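Local coordinates for malonyl CoA-acyl carrier protein transacylase (Synechocystis sp. PCC 6803 substr. Kazusa, PDB 4RR5) that catalyses the transfer of the malonyl group from malonyl-CoA to holo-acyl carrier protein, a step of fatty acid biosynthesis, at residues L22-A25 against I26-E29; N150-S153 against P154-V158. One frame throughout, in Å; residues are numbered along the deposited sequence.

Overall arrangement
Both contacts are local, each made within one unbroken run of the acyl transferase domain, and they lie on opposite sides of the chain's centre, 36 Å apart between centres and about 28 Å between nearest atoms. Contact 1 (22-29) starts helix 25-38 at the surface, 23 Å from the centre of the chain and away from the probable catalytic residues S88 and H188. Contact 2 (150-158) closes the hairpin of strands 146-153 and 156-161 in the mixed sheet. It approaches the probable active site: the side chain of N150 is about 4 Å from that of H188 and about 6 Å from that of S88, and an acetate ion, probably from the crystallisation liquor, lies about 6 Å from the same asparagine side chain.

Contact 1: L22-A25 against I26-E29; sequences LSTA and IAKE
The N-terminal cap of helix 25-38 joins T24 to the first turn of the helix. T24 sits at the N-cap position, and its OG1 accepts a hydrogen bond from A27 N at 3.1 Å, with an N-H...O angle of 152°. The torsion that makes this possible puts OG1 between the backbone N and the carbonyl carbon (chi1 71°), turning the hydroxyl back over the start of the helix, while the methyl CG2 lies opposite the carbonyl carbon. A threonine suits the place because its short side chain can stand in for the missing carbonyl of a preceding turn. OG1 is also hydrogen-bonded to L21 O, and A27 CB lies close to the same oxygen, 3.1 Å from OG1, a tight spot that suits a small alanine.

The backbone then takes over. K28 N binds T24 O at 3.0 Å, and E29 N binds A25 O, also at 3.0 Å and almost straight at 173°. K28, fully extended, leads its end away from the cap; both K28 and E29 are exposed, which suits charged residues. From the preceding loop, L22 brings its methyl CD1 to 4.1 Å from K28 CA. T24 touches L73, I26 touches D72 and D76, and A27 touches I69, all on helix 56-76. A side-chain oxygen capping the amide three residues on, followed by successive i to i+4 bonds, is the classic threonine N-cap of an alpha-helix.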
loop_
_atom_site.group_PDB
_atom_site.type_symbol
_atom_site.label_atom_id
_atom_site.label_comp_id
_atom_site.label_asym_id
_atom_site.label_seq_id
_atom_site.Cartn_x
_atom_site.Cartn_y
_atom_site.Cartn_z
ATOM N N LEU A 22 -17.040 -13.178 4.097
ATOM C CA LEU A 22 -17.868 -13.840 3.093
ATOM C C LEU A 22 -19.355 -14.016 3.471
ATOM O O LEU A 22 -20.207 -14.240 2.618
ATOM C CB LEU A 22 -17.235 -15.199 2.795
ATOM C CG LEU A 22 -17.733 -16.005 1.602
ATOM C CD1 LEU A 22 -17.948 -15.115 0.371
ATOM C CD2 LEU A 22 -16.710 -17.119 1.317
ATOM N N SER A 23 -19.669 -13.912 4.749
ATOM C CA SER A 23 -21.052 -14.016 5.162
ATOM C C SER A 23 -21.824 -12.704 4.918
ATOM O O SER A 23 -23.051 -12.686 4.983
ATOM C CB SER A 23 -21.118 -14.429 6.635
ATOM O OG SER A 23 -20.371 -13.536 7.448
ATOM N N THR A 24 -21.119 -11.611 4.631
ATOM C CA THR A 24 -21.791 -10.363 4.252
ATOM C C THR A 24 -22.161 -10.383 2.752
ATOM O O THR A 24 -21.420 -10.915 1.912
ATOM C CB THR A 24 -20.914 -9.094 4.564
ATOM O OG1 THR A 24 -19.795 -9.020 3.665
ATOM C CG2 THR A 24 -20.395 -9.109 6.003
ATOM N N ALA A 25 -23.316 -9.818 2.426
ATOM C CA ALA A 25 -23.759 -9.724 1.038
ATOM C C ALA A 25 -22.784 -8.893 0.202
ATOM O O ALA A 25 -22.472 -9.243 -0.943
ATOM C CB ALA A 25 -25.158 -9.125 0.969
ATOM N N ILE A 26 -22.306 -7.798 0.792
ATOM C CA ILE A 26 -21.358 -6.897 0.137
ATOM C C ILE A 26 -20.087 -7.636 -0.289
ATOM O O ILE A 26 -19.670 -7.533 -1.439
ATOM C CB ILE A 26 -21.022 -5.698 1.053
ATOM C CG1 ILE A 26 -22.085 -4.606 0.869
ATOM C CG2 ILE A 26 -19.595 -5.168 0.780
ATOM C CD1 ILE A 26 -22.125 -3.541 1.954
ATOM N N ALA A 27 -19.510 -8.423 0.615
ATOM C CA ALA A 27 -18.322 -9.218 0.296
ATOM C C ALA A 27 -18.601 -10.290 -0.747
ATOM O O ALA A 27 -17.796 -10.475 -1.663
ATOM C CB ALA A 27 -17.746 -9.865 1.555
ATOM N N LYS A 28 -19.718 -11.008 -0.598
ATOM C CA LYS A 28 -20.056 -12.095 -1.517
ATOM C C LYS A 28 -20.043 -11.556 -2.940
ATOM O O LYS A 28 -19.338 -12.070 -3.815
ATOM C CB LYS A 28 -21.423 -12.697 -1.173
ATOM C CG LYS A 28 -21.829 -13.948 -1.980
ATOM C CD LYS A 28 -23.239 -14.428 -1.582
ATOM C CE LYS A 28 -23.650 -15.726 -2.268
ATOM N NZ LYS A 28 -25.059 -16.147 -1.902
ATOM N N GLU A 29 -20.802 -10.483 -3.133
ATOM C CA GLU A 29 -20.932 -9.800 -4.407
ATOM C C GLU A 29 -19.575 -9.381 -4.992
ATOM O O GLU A 29 -19.198 -9.817 -6.080
ATOM C CB GLU A 29 -21.861 -8.595 -4.216
ATOM C CG GLU A 29 -21.860 -7.562 -5.328
ATOM C CD GLU A 29 -22.669 -6.314 -4.964
ATOM O OE1 GLU A 29 -23.438 -6.345 -3.974
ATOM O OE2 GLU A 29 -22.534 -5.292 -5.672
#

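Contact 2: N150-S153 against P154-V158; sequences NDNS and PEQVV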
loop_
_atom_site.group_PDB
_atom_site.type_symbol
_atom_site.label_atom_id
_atom_site.label_comp_id
_atom_site.label_asym_id
_atom_site.label_seq_id
_atom_site.Cartn_x
_atom_site.Cartn_y
_atom_site.Cartn_z
ATOM N N ASN A 150 10.846 3.089 0.650
ATOM C CA ASN A 150 9.854 3.457 1.643
ATOM C C ASN A 150 10.506 4.319 2.689
ATOM O O ASN A 150 11.603 3.997 3.160
ATOM C CB ASN A 150 9.245 2.241 2.352
ATOM C CG ASN A 150 8.486 1.323 1.428
ATOM O OD1 ASN A 150 8.373 1.565 0.220
ATOM N ND2 ASN A 150 7.981 0.227 1.991
ATOM N N ASP A 151 9.829 5.398 3.068
ATOM C CA ASP A 151 10.162 6.079 4.305
ATOM C C ASP A 151 8.977 5.891 5.236
ATOM O O ASP A 151 7.973 6.596 5.139
ATOM C CB ASP A 151 10.460 7.553 4.059
ATOM C CG ASP A 151 10.624 8.338 5.345
ATOM O OD1 ASP A 151 11.112 7.778 6.340
ATOM O OD2 ASP A 151 10.258 9.526 5.364
ATOM N N ASN A 152 9.096 4.929 6.142
ATOM C CA ASN A 152 7.941 4.450 6.891
ATOM C C ASN A 152 7.767 5.036 8.300
ATOM O O ASN A 152 6.683 5.496 8.657
ATOM C CB ASN A 152 8.008 2.928 6.967
ATOM C CG ASN A 152 7.727 2.271 5.632
ATOM O OD1 ASN A 152 6.939 2.786 4.833
ATOM N ND2 ASN A 152 8.372 1.125 5.378
ATOM N N SER A 153 8.822 4.998 9.103
ATOM C CA SER A 153 8.820 5.613 10.431
ATOM C C SER A 153 10.246 6.040 10.721
ATOM O O SER A 153 11.171 5.537 10.082
ATOM C CB SER A 153 8.300 4.645 11.512
ATOM O OG SER A 153 9.219 3.600 11.793
ATOM N N PRO A 154 10.438 6.977 11.664
ATOM C CA PRO A 154 11.796 7.370 12.060
ATOM C C PRO A 154 12.732 6.179 12.308
ATOM O O PRO A 154 13.939 6.254 12.061
ATOM C CB PRO A 154 11.551 8.163 13.341
ATOM C CG PRO A 154 10.231 8.841 13.079
ATOM C CD PRO A 154 9.420 7.871 12.248
ATOM N N GLU A 155 12.166 5.071 12.759
ATOM C CA GLU A 155 12.946 3.884 13.056
ATOM C C GLU A 155 13.123 2.984 11.839
ATOM O O GLU A 155 13.950 2.066 11.852
ATOM C CB GLU A 155 12.282 3.083 14.180
ATOM C CG GLU A 155 11.704 3.920 15.307
ATOM C CD GLU A 155 11.292 3.066 16.486
ATOM O OE1 GLU A 155 11.274 1.824 16.333
ATOM O OE2 GLU A 155 10.993 3.626 17.565
ATOM N N GLN A 156 12.345 3.228 10.789
ATOM C CA GLN A 156 12.277 2.255 9.703
ATOM C C GLN A 156 12.173 2.818 8.286
ATOM O O GLN A 156 11.331 3.682 7.991
ATOM C CB GLN A 156 11.097 1.316 9.917
ATOM C CG GLN A 156 11.032 0.285 8.823
ATOM C CD GLN A 156 9.783 -0.535 8.878
ATOM O OE1 GLN A 156 9.228 -0.769 9.961
ATOM N NE2 GLN A 156 9.316 -0.979 7.710
ATOM N N VAL A 157 13.028 2.288 7.411
ATOM C CA VAL A 157 12.937 2.541 5.986
ATOM C C VAL A 157 13.044 1.248 5.215
ATOM O O VAL A 157 13.345 0.201 5.770
ATOM C CB VAL A 157 14.045 3.476 5.480
ATOM C CG1 VAL A 157 13.964 4.844 6.176
ATOM C CG2 VAL A 157 15.418 2.804 5.643
ATOM N N VAL A 158 12.800 1.344 3.919
ATOM C CA VAL A 158 13.066 0.257 3.001
ATOM C C VAL A 158 13.922 0.782 1.863
ATOM O O VAL A 158 13.586 1.786 1.251
ATOM C CB VAL A 158 11.774 -0.337 2.459
ATOM C CG1 VAL A 158 12.052 -1.179 1.226
ATOM C CG2 VAL A 158 11.080 -1.147 3.557
#
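Backbone hydrogen bonds tie N150-S153 to P154-V158. N150 and V158 form a hydrogen-bonded antiparallel pair, N150 N to V158 O at 3.1 Å and V158 N to N150 O at 3.0 Å. Nearer the turn Q156 O takes two donors: S153 N, at 3.0 Å in the carbonyl plane and on a lone pair, and N152 N, with an N-H...O angle of 142° against 175° for S153 N. With N152 and S153 both opposite Q156, this is a classic beta bulge, leading into the type I turn S153-Q156, where the rigid proline ring of P154 suits the bend. Q156 N closes the turn on S153 O at 2.7 Å from above the carbonyl plane, and S153 OG takes a weak bond from E155 N.

Among van der Waals contacts, N150 and V158 lie side by side, CB to CB at 3.6 Å, and branched V158 also packs on M125 and A127. The N150 side chain touches H87 too; an alanine here would probably keep the CB contact but lose the amide group beside V158 and H87, leaving a gap.

Charged and amide ends have partners beyond the hairpin: D151 forms a salt bridge with R245, E155 one with R274, and buried N152 OD1 is hydrogen-bonded to H87 NE2.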